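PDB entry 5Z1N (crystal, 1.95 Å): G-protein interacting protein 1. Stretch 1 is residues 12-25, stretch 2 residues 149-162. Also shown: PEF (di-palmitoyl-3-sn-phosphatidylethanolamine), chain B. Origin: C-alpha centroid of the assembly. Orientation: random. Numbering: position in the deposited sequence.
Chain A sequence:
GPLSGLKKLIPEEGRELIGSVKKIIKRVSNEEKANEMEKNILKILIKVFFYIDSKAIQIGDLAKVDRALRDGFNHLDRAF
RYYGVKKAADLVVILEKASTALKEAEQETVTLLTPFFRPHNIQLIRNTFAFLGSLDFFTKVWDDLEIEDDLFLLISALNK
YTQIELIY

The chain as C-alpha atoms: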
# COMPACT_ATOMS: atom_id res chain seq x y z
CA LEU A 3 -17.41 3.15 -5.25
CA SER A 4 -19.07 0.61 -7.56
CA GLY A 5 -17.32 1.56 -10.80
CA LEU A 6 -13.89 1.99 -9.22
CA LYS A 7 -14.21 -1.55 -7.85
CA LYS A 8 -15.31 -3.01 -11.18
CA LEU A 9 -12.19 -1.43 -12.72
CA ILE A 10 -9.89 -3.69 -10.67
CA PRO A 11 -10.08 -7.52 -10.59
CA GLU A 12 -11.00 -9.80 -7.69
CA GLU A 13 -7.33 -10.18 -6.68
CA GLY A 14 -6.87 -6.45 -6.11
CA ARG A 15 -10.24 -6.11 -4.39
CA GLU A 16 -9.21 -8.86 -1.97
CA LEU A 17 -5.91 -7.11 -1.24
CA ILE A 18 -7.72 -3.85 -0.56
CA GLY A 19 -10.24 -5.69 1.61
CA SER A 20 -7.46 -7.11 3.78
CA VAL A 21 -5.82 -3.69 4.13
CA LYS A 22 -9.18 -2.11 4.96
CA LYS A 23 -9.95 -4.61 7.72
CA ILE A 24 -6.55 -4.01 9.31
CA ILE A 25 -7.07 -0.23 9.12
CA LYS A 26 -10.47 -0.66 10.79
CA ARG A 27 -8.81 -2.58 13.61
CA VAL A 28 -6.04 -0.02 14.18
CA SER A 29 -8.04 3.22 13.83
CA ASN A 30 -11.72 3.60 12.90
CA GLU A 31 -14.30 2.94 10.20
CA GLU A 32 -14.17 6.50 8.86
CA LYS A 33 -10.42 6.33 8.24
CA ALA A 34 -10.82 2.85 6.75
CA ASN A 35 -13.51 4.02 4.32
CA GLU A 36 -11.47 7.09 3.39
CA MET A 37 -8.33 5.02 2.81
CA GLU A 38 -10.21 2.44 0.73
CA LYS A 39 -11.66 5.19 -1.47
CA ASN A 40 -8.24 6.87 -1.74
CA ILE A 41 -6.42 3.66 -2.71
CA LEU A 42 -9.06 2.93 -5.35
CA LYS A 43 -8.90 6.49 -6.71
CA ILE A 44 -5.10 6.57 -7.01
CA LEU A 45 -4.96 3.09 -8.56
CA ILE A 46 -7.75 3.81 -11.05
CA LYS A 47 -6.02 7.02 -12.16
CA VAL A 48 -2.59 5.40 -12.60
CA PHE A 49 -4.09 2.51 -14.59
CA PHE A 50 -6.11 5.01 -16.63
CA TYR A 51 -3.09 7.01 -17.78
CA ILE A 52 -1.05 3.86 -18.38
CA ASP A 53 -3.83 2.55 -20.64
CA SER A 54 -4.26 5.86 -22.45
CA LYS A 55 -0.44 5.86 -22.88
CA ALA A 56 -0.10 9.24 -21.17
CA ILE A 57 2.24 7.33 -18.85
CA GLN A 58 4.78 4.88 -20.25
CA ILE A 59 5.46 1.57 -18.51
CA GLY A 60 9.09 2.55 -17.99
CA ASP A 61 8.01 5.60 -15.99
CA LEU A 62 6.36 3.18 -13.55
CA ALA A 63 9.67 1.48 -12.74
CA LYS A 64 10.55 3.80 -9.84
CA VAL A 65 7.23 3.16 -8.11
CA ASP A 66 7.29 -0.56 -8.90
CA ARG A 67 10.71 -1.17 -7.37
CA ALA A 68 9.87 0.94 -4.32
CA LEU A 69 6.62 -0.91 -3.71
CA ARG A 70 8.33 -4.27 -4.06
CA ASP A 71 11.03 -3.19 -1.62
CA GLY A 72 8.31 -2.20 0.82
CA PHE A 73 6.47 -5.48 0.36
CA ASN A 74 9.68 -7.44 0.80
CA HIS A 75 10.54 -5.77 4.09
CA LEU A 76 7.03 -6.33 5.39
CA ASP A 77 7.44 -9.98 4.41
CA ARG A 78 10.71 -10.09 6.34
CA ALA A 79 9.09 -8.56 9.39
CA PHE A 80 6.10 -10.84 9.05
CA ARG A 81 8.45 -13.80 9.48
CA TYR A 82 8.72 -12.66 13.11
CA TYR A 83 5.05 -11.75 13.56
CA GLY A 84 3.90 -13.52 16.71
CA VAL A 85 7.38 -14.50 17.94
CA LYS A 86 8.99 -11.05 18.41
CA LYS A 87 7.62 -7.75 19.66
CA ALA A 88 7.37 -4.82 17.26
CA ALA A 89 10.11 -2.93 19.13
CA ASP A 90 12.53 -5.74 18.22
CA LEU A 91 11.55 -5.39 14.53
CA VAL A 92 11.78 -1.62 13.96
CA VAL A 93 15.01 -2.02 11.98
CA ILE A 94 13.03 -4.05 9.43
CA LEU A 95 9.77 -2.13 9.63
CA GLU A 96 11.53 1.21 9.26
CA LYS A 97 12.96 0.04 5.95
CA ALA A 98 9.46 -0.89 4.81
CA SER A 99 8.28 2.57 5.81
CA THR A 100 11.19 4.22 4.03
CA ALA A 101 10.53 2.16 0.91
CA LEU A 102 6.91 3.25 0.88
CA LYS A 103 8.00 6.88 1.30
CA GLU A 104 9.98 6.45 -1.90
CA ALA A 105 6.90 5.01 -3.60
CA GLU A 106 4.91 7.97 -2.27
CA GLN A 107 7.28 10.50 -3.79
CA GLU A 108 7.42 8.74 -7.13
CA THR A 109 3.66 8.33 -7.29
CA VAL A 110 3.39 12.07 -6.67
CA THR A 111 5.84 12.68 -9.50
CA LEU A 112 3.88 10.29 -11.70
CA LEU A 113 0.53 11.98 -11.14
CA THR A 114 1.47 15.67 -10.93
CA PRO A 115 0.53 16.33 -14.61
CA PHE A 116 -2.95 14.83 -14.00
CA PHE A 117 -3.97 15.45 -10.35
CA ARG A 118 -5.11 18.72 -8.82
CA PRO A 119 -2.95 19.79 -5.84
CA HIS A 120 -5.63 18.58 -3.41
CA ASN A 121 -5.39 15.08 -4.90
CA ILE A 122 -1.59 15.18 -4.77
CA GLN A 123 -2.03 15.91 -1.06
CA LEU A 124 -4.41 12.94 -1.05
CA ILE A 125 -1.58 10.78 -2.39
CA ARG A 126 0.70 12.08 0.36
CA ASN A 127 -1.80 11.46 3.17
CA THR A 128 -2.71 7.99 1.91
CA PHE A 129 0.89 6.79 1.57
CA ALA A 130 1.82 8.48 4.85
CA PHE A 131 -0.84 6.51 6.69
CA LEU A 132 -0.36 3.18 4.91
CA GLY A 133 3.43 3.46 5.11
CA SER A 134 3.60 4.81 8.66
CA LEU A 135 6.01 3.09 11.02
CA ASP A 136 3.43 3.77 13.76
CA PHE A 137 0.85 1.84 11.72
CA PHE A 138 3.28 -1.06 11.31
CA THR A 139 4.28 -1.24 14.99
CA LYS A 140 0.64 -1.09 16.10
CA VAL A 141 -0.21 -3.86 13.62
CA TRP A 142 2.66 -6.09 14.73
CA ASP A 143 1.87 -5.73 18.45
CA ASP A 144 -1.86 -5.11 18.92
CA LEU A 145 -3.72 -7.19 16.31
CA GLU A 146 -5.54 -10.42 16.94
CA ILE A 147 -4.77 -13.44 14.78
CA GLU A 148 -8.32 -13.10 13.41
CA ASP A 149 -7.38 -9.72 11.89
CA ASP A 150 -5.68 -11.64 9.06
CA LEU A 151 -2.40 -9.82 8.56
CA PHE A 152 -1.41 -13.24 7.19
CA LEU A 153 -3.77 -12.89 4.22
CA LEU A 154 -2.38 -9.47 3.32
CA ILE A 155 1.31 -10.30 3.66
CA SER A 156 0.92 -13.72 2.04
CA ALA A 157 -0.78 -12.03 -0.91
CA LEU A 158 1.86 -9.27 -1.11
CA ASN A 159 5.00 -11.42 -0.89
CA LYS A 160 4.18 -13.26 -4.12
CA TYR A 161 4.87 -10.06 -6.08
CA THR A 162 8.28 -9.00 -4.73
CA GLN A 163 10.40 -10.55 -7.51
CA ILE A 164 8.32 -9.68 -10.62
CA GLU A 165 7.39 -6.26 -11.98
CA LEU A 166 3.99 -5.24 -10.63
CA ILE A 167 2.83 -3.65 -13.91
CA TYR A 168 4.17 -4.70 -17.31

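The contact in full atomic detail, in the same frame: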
# COMPACT_ATOMS: atom_id res chain seq x y z
N GLU A 12 -10.75 -9.20 -9.01
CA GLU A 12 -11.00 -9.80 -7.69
C GLU A 12 -9.74 -9.84 -6.83
O GLU A 12 -9.81 -9.62 -5.61
CB GLU A 12 -11.58 -11.20 -7.88
CG GLU A 12 -11.58 -12.06 -6.62
CD GLU A 12 -11.80 -13.54 -6.93
OE1 GLU A 12 -11.27 -14.39 -6.18
OE2 GLU A 12 -12.49 -13.85 -7.92
N GLU A 13 -8.59 -10.12 -7.43
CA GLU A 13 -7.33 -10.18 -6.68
C GLU A 13 -7.05 -8.85 -5.97
O GLU A 13 -6.77 -8.82 -4.76
CB GLU A 13 -6.19 -10.55 -7.63
CG GLU A 13 -4.80 -10.42 -7.05
CD GLU A 13 -4.24 -11.75 -6.59
OE1 GLU A 13 -5.01 -12.72 -6.51
OE2 GLU A 13 -3.02 -11.82 -6.33
N GLY A 14 -7.11 -7.75 -6.72
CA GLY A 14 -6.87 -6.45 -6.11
C GLY A 14 -7.91 -6.09 -5.07
O GLY A 14 -7.59 -5.54 -4.01
N ARG A 15 -9.18 -6.39 -5.36
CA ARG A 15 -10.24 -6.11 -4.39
C ARG A 15 -10.03 -6.88 -3.10
O ARG A 15 -10.34 -6.37 -2.01
CB ARG A 15 -11.61 -6.44 -4.99
CG ARG A 15 -11.95 -5.64 -6.25
CD ARG A 15 -13.42 -5.76 -6.62
NE ARG A 15 -13.80 -7.14 -6.94
CZ ARG A 15 -13.90 -7.61 -8.18
NH1 ARG A 15 -13.67 -6.83 -9.22
NH2 ARG A 15 -14.25 -8.88 -8.38
N GLU A 16 -9.51 -8.10 -3.18
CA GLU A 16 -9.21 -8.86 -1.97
C GLU A 16 -8.05 -8.25 -1.20
O GLU A 16 -8.09 -8.17 0.03
CB GLU A 16 -8.90 -10.32 -2.33
CG GLU A 16 -10.14 -11.18 -2.52
CD GLU A 16 -10.66 -11.74 -1.21
OE1 GLU A 16 -11.88 -11.94 -1.09
OE2 GLU A 16 -9.84 -11.98 -0.30
N LEU A 17 -7.00 -7.81 -1.91
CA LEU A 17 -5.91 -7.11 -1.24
C LEU A 17 -6.41 -5.88 -0.50
O LEU A 17 -6.09 -5.66 0.68
CB LEU A 17 -4.84 -6.73 -2.27
CG LEU A 17 -3.82 -7.81 -2.60
CD1 LEU A 17 -3.10 -7.48 -3.90
CD2 LEU A 17 -2.84 -7.94 -1.46
N ILE A 18 -7.21 -5.06 -1.18
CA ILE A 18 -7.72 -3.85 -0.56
C ILE A 18 -8.65 -4.18 0.60
O ILE A 18 -8.68 -3.46 1.60
CB ILE A 18 -8.41 -2.97 -1.62
CG1 ILE A 18 -7.40 -2.61 -2.72
CG2 ILE A 18 -8.98 -1.71 -1.00
CD1 ILE A 18 -7.99 -1.79 -3.84
N GLY A 19 -9.42 -5.26 0.48
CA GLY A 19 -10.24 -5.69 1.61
C GLY A 19 -9.42 -6.04 2.83
O GLY A 19 -9.77 -5.65 3.96
N SER A 20 -8.32 -6.76 2.64
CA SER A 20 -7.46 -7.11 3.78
C SER A 20 -6.88 -5.85 4.43
O SER A 20 -6.93 -5.69 5.66
CB SER A 20 -6.35 -8.06 3.32
OG SER A 20 -6.90 -9.28 2.86
N VAL A 21 -6.33 -4.95 3.60
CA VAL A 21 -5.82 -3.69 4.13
C VAL A 21 -6.90 -2.95 4.91
O VAL A 21 -6.67 -2.45 6.02
CB VAL A 21 -5.26 -2.82 2.98
CG1 VAL A 21 -4.88 -1.45 3.50
CG2 VAL A 21 -4.07 -3.49 2.35
N LYS A 22 -8.11 -2.87 4.34
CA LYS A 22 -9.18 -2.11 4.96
C LYS A 22 -9.56 -2.69 6.31
O LYS A 22 -9.82 -1.94 7.27
CB LYS A 22 -10.40 -2.05 4.05
CG LYS A 22 -11.55 -1.23 4.65
CD LYS A 22 -12.77 -1.20 3.74
CE LYS A 22 -13.82 -0.25 4.30
NZ LYS A 22 -15.05 -0.18 3.47
N LYS A 23 -9.62 -4.02 6.42
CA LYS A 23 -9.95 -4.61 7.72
C LYS A 23 -8.89 -4.28 8.75
O LYS A 23 -9.21 -3.93 9.90
CB LYS A 23 -10.12 -6.12 7.59
CG LYS A 23 -10.51 -6.81 8.89
CD LYS A 23 -11.11 -8.19 8.66
CE LYS A 23 -10.11 -9.14 8.01
NZ LYS A 23 -10.74 -10.45 7.66
N ILE A 24 -7.61 -4.35 8.36
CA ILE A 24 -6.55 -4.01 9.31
C ILE A 24 -6.65 -2.55 9.74
O ILE A 24 -6.52 -2.22 10.93
CB ILE A 24 -5.18 -4.34 8.69
CG1 ILE A 24 -4.98 -5.86 8.66
CG2 ILE A 24 -4.06 -3.67 9.48
CD1 ILE A 24 -3.83 -6.33 7.79
N ILE A 25 -6.92 -1.65 8.79
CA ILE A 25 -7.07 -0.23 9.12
C ILE A 25 -8.23 -0.03 10.09
O ILE A 25 -8.12 0.73 11.06
CB ILE A 25 -7.25 0.61 7.85
CG1 ILE A 25 -6.01 0.54 6.97
CG2 ILE A 25 -7.55 2.06 8.22
CD1 ILE A 25 -6.14 1.34 5.70
N ASP A 149 -7.43 -10.91 12.72
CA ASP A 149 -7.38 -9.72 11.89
C ASP A 149 -6.65 -9.95 10.57
O ASP A 149 -6.63 -9.04 9.73
CB ASP A 149 -6.75 -8.57 12.68
CG ASP A 149 -7.58 -8.18 13.89
OD1 ASP A 149 -7.02 -7.75 14.92
OD2 ASP A 149 -8.82 -8.34 13.81
N ASP A 150 -6.05 -11.12 10.38
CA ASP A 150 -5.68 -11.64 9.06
C ASP A 150 -4.61 -10.78 8.38
O ASP A 150 -4.65 -10.56 7.17
CB ASP A 150 -6.91 -11.78 8.17
CG ASP A 150 -7.81 -12.93 8.61
OD1 ASP A 150 -7.28 -13.92 9.16
OD2 ASP A 150 -9.04 -12.85 8.42
N LEU A 151 -3.64 -10.31 9.16
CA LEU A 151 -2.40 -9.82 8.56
C LEU A 151 -1.77 -10.87 7.66
O LEU A 151 -1.14 -10.54 6.64
CB LEU A 151 -1.42 -9.40 9.66
CG LEU A 151 -0.07 -8.83 9.23
CD1 LEU A 151 -0.24 -7.53 8.45
CD2 LEU A 151 0.81 -8.63 10.45
N PHE A 152 -1.96 -12.15 8.00
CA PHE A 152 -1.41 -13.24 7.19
C PHE A 152 -1.92 -13.19 5.76
O PHE A 152 -1.16 -13.42 4.82
CB PHE A 152 -1.73 -14.59 7.82
CG PHE A 152 -1.47 -15.76 6.90
CD1 PHE A 152 -0.18 -16.22 6.69
CD2 PHE A 152 -2.51 -16.38 6.22
CE1 PHE A 152 0.07 -17.28 5.84
CE2 PHE A 152 -2.27 -17.44 5.37
CZ PHE A 152 -0.97 -17.89 5.17
N LEU A 153 -3.22 -12.93 5.58
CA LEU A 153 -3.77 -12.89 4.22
C LEU A 153 -3.14 -11.77 3.41
O LEU A 153 -2.80 -11.95 2.23
CB LEU A 153 -5.29 -12.72 4.29
CG LEU A 153 -6.04 -13.83 5.01
CD1 LEU A 153 -7.54 -13.63 4.90
CD2 LEU A 153 -5.65 -15.19 4.46
N LEU A 154 -2.96 -10.60 4.03
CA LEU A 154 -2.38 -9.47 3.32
C LEU A 154 -0.92 -9.73 2.95
O LEU A 154 -0.53 -9.58 1.79
CB LEU A 154 -2.50 -8.20 4.16
CG LEU A 154 -1.76 -7.00 3.57
CD1 LEU A 154 -2.32 -6.65 2.20
CD2 LEU A 154 -1.83 -5.80 4.51
N ILE A 155 -0.11 -10.11 3.94
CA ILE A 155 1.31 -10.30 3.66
C ILE A 155 1.52 -11.47 2.70
O ILE A 155 2.34 -11.40 1.78
CB ILE A 155 2.11 -10.50 4.96
CG1 ILE A 155 1.90 -9.30 5.89
CG2 ILE A 155 3.58 -10.70 4.65
CD1 ILE A 155 2.22 -7.96 5.25
N SER A 156 0.78 -12.56 2.91
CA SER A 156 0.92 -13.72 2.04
C SER A 156 0.41 -13.44 0.63
O SER A 156 0.80 -14.15 -0.30
CB SER A 156 0.18 -14.92 2.64
OG SER A 156 -1.22 -14.75 2.56
N ALA A 157 -0.44 -12.44 0.45
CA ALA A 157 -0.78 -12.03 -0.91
C ALA A 157 0.26 -11.08 -1.49
O ALA A 157 0.51 -11.09 -2.70
CB ALA A 157 -2.16 -11.38 -0.94
N LEU A 158 0.89 -10.26 -0.64
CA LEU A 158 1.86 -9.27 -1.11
C LEU A 158 3.20 -9.89 -1.48
O LEU A 158 3.84 -9.46 -2.44
CB LEU A 158 2.06 -8.19 -0.04
CG LEU A 158 0.92 -7.19 0.17
CD1 LEU A 158 1.30 -6.18 1.24
CD2 LEU A 158 0.57 -6.50 -1.14
N ASN A 159 3.65 -10.89 -0.72
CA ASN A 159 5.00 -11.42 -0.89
C ASN A 159 5.15 -12.28 -2.14
O ASN A 159 6.27 -12.69 -2.45
CB ASN A 159 5.43 -12.20 0.35
CG ASN A 159 4.56 -13.43 0.62
OD1 ASN A 159 3.69 -13.79 -0.17
ND2 ASN A 159 4.81 -14.08 1.76
N LYS A 160 4.06 -12.57 -2.85
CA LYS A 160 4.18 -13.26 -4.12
C LYS A 160 4.70 -12.35 -5.22
O LYS A 160 5.21 -12.84 -6.23
CB LYS A 160 2.83 -13.85 -4.54
CG LYS A 160 2.09 -14.60 -3.44
CD LYS A 160 2.90 -15.78 -2.93
CE LYS A 160 2.08 -16.63 -1.96
NZ LYS A 160 2.52 -16.48 -0.54
N TYR A 161 4.61 -11.04 -5.03
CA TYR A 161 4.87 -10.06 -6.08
C TYR A 161 6.23 -9.37 -5.96
O TYR A 161 6.52 -8.48 -6.76
CB TYR A 161 3.76 -9.01 -6.08
CG TYR A 161 2.41 -9.55 -6.48
CD1 TYR A 161 2.08 -9.72 -7.82
CD2 TYR A 161 1.47 -9.90 -5.52
CE1 TYR A 161 0.85 -10.22 -8.19
CE2 TYR A 161 0.23 -10.40 -5.88
CZ TYR A 161 -0.07 -10.57 -7.22
OH TYR A 161 -1.30 -11.06 -7.59
N THR A 162 7.07 -9.76 -5.00
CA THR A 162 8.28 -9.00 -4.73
C THR A 162 9.34 -9.16 -5.82
O THR A 162 10.19 -8.27 -5.98
CB THR A 162 8.87 -9.41 -3.38
OG1 THR A 162 9.13 -10.81 -3.38
CG2 THR A 162 7.91 -9.07 -2.25
C2 PEF B . -4.39 -5.09 -10.32
C1 PEF B . -3.66 -4.75 -11.62
N PEF B . 0.07 -8.14 -14.75
C3 PEF B . -4.43 -6.59 -10.09
C4 PEF B . -0.77 -5.92 -14.24
C5 PEF B . 0.15 -6.74 -15.14
C10 PEF B . -4.53 -3.94 -8.24
C11 PEF B . -3.94 -3.05 -7.18
C12 PEF B . -4.28 -3.53 -5.77
C13 PEF B . -3.38 -2.78 -4.79
C14 PEF B . -3.72 -3.04 -3.32
C15 PEF B . -2.57 -2.55 -2.46
C16 PEF B . -2.87 -2.66 -0.97
C17 PEF B . -1.60 -2.54 -0.13
C18 PEF B . -0.72 -1.38 -0.58
C19 PEF B . -0.06 -0.70 0.61
C20 PEF B . 0.64 -1.69 1.54
C21 PEF B . 0.20 -1.46 2.98
C22 PEF B . 0.78 -2.52 3.91
C23 PEF B . 0.05 -2.54 5.25
C24 PEF B . 0.71 -3.51 6.22
C25 PEF B . -0.10 -3.67 7.49
C30 PEF B . -2.92 -7.20 -8.23
C31 PEF B . -1.57 -7.66 -7.73
C32 PEF B . -0.81 -6.47 -7.14
C33 PEF B . -0.36 -5.50 -8.23
C34 PEF B . -0.24 -4.09 -7.67
C35 PEF B . 0.40 -3.14 -8.69
C36 PEF B . 0.01 -1.70 -8.42
C37 PEF B . 0.96 -0.71 -9.09
C38 PEF B . 0.44 0.72 -8.97
C39 PEF B . 1.49 1.65 -8.37
C40 PEF B . 1.00 3.09 -8.28
C41 PEF B . -0.24 3.22 -7.40
C42 PEF B . 0.04 2.83 -5.95
C43 PEF B . -1.16 3.15 -5.07
C44 PEF B . -0.92 2.73 -3.62
C45 PEF B . -2.01 3.27 -2.72
O4 PEF B . -5.72 -4.20 -8.26
O5 PEF B . -3.83 -6.99 -7.46
O2 PEF B . -3.66 -4.50 -9.25
O3 PEF B . -3.14 -7.00 -9.65
O1P PEF B . -4.41 -6.14 -15.02
O2P PEF B . -2.82 -4.19 -14.25
O3P PEF B . -3.81 -5.80 -12.56
O4P PEF B . -2.05 -6.54 -14.15
P PEF B . -3.35 -5.59 -14.09
O HOH W 1 -7.13 -8.46 6.85
O HOH W 2 -5.28 -10.31 0.73

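Residues 12-25 form one continuous helix, and it packs against the helix that begins at L151. The two axes approach to 9.0 Å, and their N-to-C directions differ by 140°, so the helices run roughly antiparallel but splay. The CA atoms of S20 and L154 lie 5.6 Å apart, a spacing that brings the two backbones close where the facing side chain on the first helix is small.

L154 is the main bump. Its CA-to-CB bond points toward the first helix, and its side chain (chi1 t, chi2 p) sits as a knob in the hole bounded by L17, S20, V21 and I24. The floor is met early, with L154 CB 3.9 Å from S20 CB. Beyond it the two branches part: L154 CD1 lies 3.9 Å from L17 CD2 and L154 CD2 lies 3.9 Å from I24 CD1, while V21 CG2 meets both, 3.6 Å from L154 CD1 and 3.9 Å from L154 CD2.

The first helix returns the fit with L17 and I24. Both CA-to-CB bonds point sideways, but the ends of the side chains come nearer. L17 CD2 enters a hollow lined by three residues, at 3.5 Å from A157 CB, 3.7 Å from L158 CD2 and 3.9 Å from L154 CD1. The short A157 side chain, directed toward the first helix, meets this methyl closely. One turn beyond S20, I24 CD1 lies 3.8 Å from L151 CD1, while I24 CG1 rests 3.7 Å from the carbonyl D149 O.

Polar contacts lie beside this packing. K23 NZ donates to D150 OD2 at 3.0 Å, a hydrogen bond within a salt bridge; the lysine is extended through chi2 and bends at chi3 (63°). D150 occupies the N-cap position, but its side chain makes no capping bond. Water 1 spans a gap between backbones, 3.0 Å from S20 O and 3.0 Å from D149 O. Water 2 lies 2.9 Å from S20 OG and makes a weak bond to L153 O at 3.3 Å.

The lipid fills space that the protein leaves. Its C17 is 3.6 Å from V21 CG2, and its C24 is 3.8 Å from L154 CD2, so the knob residue also touches an acyl chain. PEF C31 covers one face of the Y161 ring, 3.3 Å from Y161 CZ. At G14, an ideal CB would fall 1.9 Å from PEF O4. The 2.3 Å separation of E13 OE2 and Y161 OH is too short to interpret and supports no bonding claim.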